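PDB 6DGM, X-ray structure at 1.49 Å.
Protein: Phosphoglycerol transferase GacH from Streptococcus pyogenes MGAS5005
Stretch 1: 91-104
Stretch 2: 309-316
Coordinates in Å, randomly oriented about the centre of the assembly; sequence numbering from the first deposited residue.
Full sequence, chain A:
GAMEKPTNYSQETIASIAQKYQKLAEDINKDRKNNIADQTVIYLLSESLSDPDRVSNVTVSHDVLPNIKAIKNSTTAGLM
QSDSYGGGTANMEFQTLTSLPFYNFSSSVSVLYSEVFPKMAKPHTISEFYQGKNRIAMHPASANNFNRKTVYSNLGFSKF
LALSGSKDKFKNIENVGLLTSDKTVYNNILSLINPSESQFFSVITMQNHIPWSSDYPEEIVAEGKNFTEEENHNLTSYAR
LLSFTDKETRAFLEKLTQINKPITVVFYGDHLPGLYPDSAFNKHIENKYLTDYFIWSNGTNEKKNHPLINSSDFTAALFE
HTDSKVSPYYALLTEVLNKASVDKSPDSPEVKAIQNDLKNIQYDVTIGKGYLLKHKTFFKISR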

# COMPACT_ATOMS: atom_id res chain seq x y z
N ASN A 91 -4.47 8.09 2.75
CA ASN A 91 -4.63 7.34 3.99
C ASN A 91 -4.15 5.91 3.83
O ASN A 91 -3.52 5.37 4.75
CB ASN A 91 -6.08 7.38 4.45
CG ASN A 91 -6.49 8.76 4.90
OD1 ASN A 91 -5.66 9.52 5.39
ND2 ASN A 91 -7.76 9.10 4.72
N MET A 92 -4.41 5.28 2.69
CA MET A 92 -3.83 3.97 2.44
C MET A 92 -2.31 4.07 2.33
O MET A 92 -1.57 3.25 2.89
CB MET A 92 -4.44 3.35 1.19
CG MET A 92 -5.66 2.44 1.48
SD MET A 92 -7.00 3.19 2.41
CE MET A 92 -7.68 4.30 1.18
N GLU A 93 -1.84 5.12 1.67
CA GLU A 93 -0.41 5.36 1.52
C GLU A 93 0.29 5.43 2.87
O GLU A 93 1.30 4.75 3.10
CB GLU A 93 -0.25 6.66 0.75
CG GLU A 93 1.16 6.98 0.26
CD GLU A 93 1.19 8.39 -0.31
OE1 GLU A 93 0.16 8.80 -0.88
OE2 GLU A 93 2.22 9.08 -0.16
N PHE A 94 -0.23 6.26 3.78
CA PHE A 94 0.33 6.38 5.13
C PHE A 94 0.43 5.02 5.81
O PHE A 94 1.43 4.70 6.45
CB PHE A 94 -0.58 7.30 5.96
CG PHE A 94 -0.24 7.34 7.43
CD1 PHE A 94 -0.74 6.37 8.31
CD2 PHE A 94 0.53 8.36 7.95
CE1 PHE A 94 -0.45 6.41 9.68
CE2 PHE A 94 0.81 8.42 9.33
CZ PHE A 94 0.34 7.43 10.19
N GLN A 95 -0.62 4.21 5.68
CA GLN A 95 -0.63 2.91 6.34
C GLN A 95 0.41 1.97 5.75
O GLN A 95 1.05 1.20 6.49
CB GLN A 95 -2.03 2.31 6.23
CG GLN A 95 -3.08 3.09 7.02
CD GLN A 95 -4.43 2.52 6.85
OE1 GLN A 95 -4.81 1.59 7.55
NE2 GLN A 95 -5.19 3.06 5.89
N THR A 96 0.64 2.03 4.43
CA THR A 96 1.69 1.17 3.88
C THR A 96 3.05 1.55 4.45
O THR A 96 3.88 0.68 4.75
CB THR A 96 1.73 1.21 2.35
OG1 THR A 96 2.26 2.46 1.87
CG2 THR A 96 0.35 0.95 1.74
N LEU A 97 3.31 2.84 4.59
CA LEU A 97 4.65 3.26 5.00
C LEU A 97 4.89 3.03 6.49
O LEU A 97 5.98 2.56 6.86
CB LEU A 97 4.85 4.74 4.68
CG LEU A 97 4.85 5.13 3.20
CD1 LEU A 97 5.01 6.62 3.10
CD2 LEU A 97 5.96 4.40 2.44
N THR A 98 3.93 3.37 7.34
CA THR A 98 4.11 3.27 8.78
C THR A 98 3.69 1.92 9.36
O THR A 98 4.19 1.53 10.42
CB THR A 98 3.28 4.34 9.51
OG1 THR A 98 1.89 4.11 9.31
CG2 THR A 98 3.65 5.75 9.04
N SER A 99 2.75 1.25 8.69
CA SER A 99 2.09 0.04 9.18
C SER A 99 1.17 0.29 10.37
O SER A 99 0.78 -0.65 11.06
CB SER A 99 3.10 -1.07 9.52
OG SER A 99 3.90 -1.41 8.39
N LEU A 100 0.81 1.53 10.64
CA LEU A 100 -0.14 1.83 11.70
C LEU A 100 -1.55 1.88 11.11
O LEU A 100 -1.81 2.71 10.22
CB LEU A 100 0.20 3.17 12.34
CG LEU A 100 1.58 3.23 13.02
CD1 LEU A 100 1.89 4.64 13.50
CD2 LEU A 100 1.68 2.23 14.18
N PRO A 101 -2.47 1.02 11.54
CA PRO A 101 -3.78 0.98 10.88
C PRO A 101 -4.67 2.17 11.20
O PRO A 101 -4.83 2.59 12.35
CB PRO A 101 -4.42 -0.33 11.36
CG PRO A 101 -3.71 -0.63 12.66
CD PRO A 101 -2.32 -0.07 12.53
N PHE A 102 -5.32 2.67 10.15
CA PHE A 102 -6.31 3.73 10.29
C PHE A 102 -7.43 3.32 11.23
O PHE A 102 -7.96 4.15 11.97
CB PHE A 102 -6.87 4.02 8.89
CG PHE A 102 -7.57 5.35 8.74
CD1 PHE A 102 -7.63 6.27 9.76
CD2 PHE A 102 -8.13 5.68 7.52
CE1 PHE A 102 -8.26 7.50 9.58
CE2 PHE A 102 -8.75 6.90 7.33
CZ PHE A 102 -8.82 7.80 8.35
N TYR A 103 -7.79 2.04 11.23
CA TYR A 103 -8.92 1.59 12.04
C TYR A 103 -8.67 1.73 13.54
O TYR A 103 -9.64 1.62 14.30
CB TYR A 103 -9.34 0.16 11.68
CG TYR A 103 -8.32 -0.93 11.85
CD1 TYR A 103 -7.87 -1.31 13.12
CD2 TYR A 103 -7.84 -1.64 10.75
CE1 TYR A 103 -6.95 -2.30 13.28
CE2 TYR A 103 -6.93 -2.64 10.91
CZ TYR A 103 -6.47 -2.98 12.18
OH TYR A 103 -5.54 -3.98 12.36
N ASN A 104 -7.43 1.96 13.96
CA ASN A 104 -7.13 2.19 15.37
C ASN A 104 -7.10 3.66 15.75
O ASN A 104 -7.05 3.98 16.94
CB ASN A 104 -5.82 1.54 15.78
CG ASN A 104 -5.96 0.05 15.98
OD1 ASN A 104 -7.07 -0.46 16.19
ND2 ASN A 104 -4.82 -0.66 15.96
N ILE A 309 -5.91 -8.89 3.47
CA ILE A 309 -5.10 -8.15 4.42
C ILE A 309 -5.45 -6.67 4.30
O ILE A 309 -6.23 -6.26 3.45
CB ILE A 309 -3.60 -8.38 4.23
CG1 ILE A 309 -3.12 -7.85 2.88
CG2 ILE A 309 -3.27 -9.89 4.38
CD1 ILE A 309 -1.63 -8.13 2.64
N ASN A 310 -4.88 -5.88 5.20
CA ASN A 310 -5.07 -4.44 5.23
C ASN A 310 -3.85 -3.76 4.63
O ASN A 310 -2.77 -4.34 4.57
CB ASN A 310 -5.19 -4.01 6.69
CG ASN A 310 -6.05 -2.78 6.86
OD1 ASN A 310 -7.13 -2.67 6.27
ND2 ASN A 310 -5.59 -1.85 7.69
N SER A 311 -4.03 -2.50 4.22
CA SER A 311 -2.90 -1.74 3.69
C SER A 311 -1.76 -1.64 4.70
O SER A 311 -0.58 -1.63 4.32
CB SER A 311 -3.35 -0.34 3.26
OG SER A 311 -3.88 0.45 4.34
N SER A 312 -2.09 -1.58 5.99
CA SER A 312 -1.09 -1.46 7.04
C SER A 312 -0.25 -2.72 7.20
O SER A 312 0.79 -2.67 7.85
CB SER A 312 -1.78 -1.12 8.36
OG SER A 312 -2.77 -2.08 8.65
N ASP A 313 -0.68 -3.84 6.62
CA ASP A 313 0.00 -5.12 6.74
C ASP A 313 1.09 -5.32 5.69
O ASP A 313 1.80 -6.32 5.75
CB ASP A 313 -1.00 -6.27 6.56
CG ASP A 313 -1.98 -6.41 7.70
OD1 ASP A 313 -1.60 -6.21 8.87
OD2 ASP A 313 -3.16 -6.74 7.40
N PHE A 314 1.21 -4.42 4.70
CA PHE A 314 2.07 -4.72 3.56
C PHE A 314 3.53 -4.90 3.98
O PHE A 314 4.21 -5.79 3.46
CB PHE A 314 1.97 -3.65 2.49
CG PHE A 314 0.71 -3.72 1.65
CD1 PHE A 314 0.06 -4.92 1.40
CD2 PHE A 314 0.19 -2.58 1.10
CE1 PHE A 314 -1.10 -4.95 0.62
CE2 PHE A 314 -0.96 -2.61 0.33
CZ PHE A 314 -1.59 -3.78 0.08
N THR A 315 4.03 -4.07 4.89
CA THR A 315 5.45 -4.17 5.25
C THR A 315 5.76 -5.51 5.92
O THR A 315 6.74 -6.17 5.58
CB THR A 315 5.90 -3.00 6.12
OG1 THR A 315 5.64 -1.79 5.42
CG2 THR A 315 7.42 -3.08 6.40
N ALA A 316 4.94 -5.94 6.86
CA ALA A 316 5.16 -7.25 7.45
C ALA A 316 5.10 -8.34 6.39
O ALA A 316 5.89 -9.29 6.40
CB ALA A 316 4.15 -7.52 8.55
O HOH W 1 2.75 -1.60 5.88
O HOH W 2 6.15 -0.04 7.65
O HOH W 3 2.92 -4.48 8.40
O HOH W 4 -4.46 -4.73 10.22

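Ser-312, Ser-311 and Thr-96 lose the most surface in this contact, and each does so chiefly through close packing; no clear direct hydrogen bond crosses between the stretches.

Ser-312 lies where the backbones come nearest, its CA 4.1 Å from the CA of Ser-99. Ser-99 is the first residue to leave the helix, and its positive phi (70°) marks the turn there. Two CA-H...O contacts support the close approach. Ser-312 CA is 3.5 Å from Gln-95 O with an angle at hydrogen of 170°, nearly linear, while Ser-99 CA is 3.3 Å from Ser-312 O at a more bent 129°. Gln-95 O also accepts the helical bond from Ser-99 N (2.8 Å), so one carbonyl serves both the helix end and the contact. On the side-chain side, Ser-312 OG packs 3.6 Å from Pro-101 CB.

Ser-311 points its CA-to-CB bond toward the helix, placing OG 3.2 Å from Gln-95 CB and 3.9 Å from Met-92 CG. Gln-95 NE2 is also near, 3.3 Å from Ser-311 OG, but the angle is poor for a hydrogen bond. The Gln-95 amide is instead engaged within its own stretch: NE2 donates to Asn-91 O (3.1 Å, 158°), and OE1 accepts from Phe-102 N (2.9 Å, 178°).

Thr-96 meets the other stretch through backbone and methyl alike. Its CA lies 3.6 Å from Ser-311 O, and CG2 approaches Phe-314 CD2 at 3.6 Å, at the edge of the ring and near its plane. Its OG1 donates to Glu-93 O (2.8 Å), within the helix.

Water supplies the polar link. Water 1 donates to Thr-96 O (2.8 Å) and accepts from Thr-315 N (3.0 Å); water 3 donates to Ser-312 O (2.8 Å), accepts from Ala-316 N (2.9 Å) and hydrogen-bonds Ser-99 OG (3.2 Å).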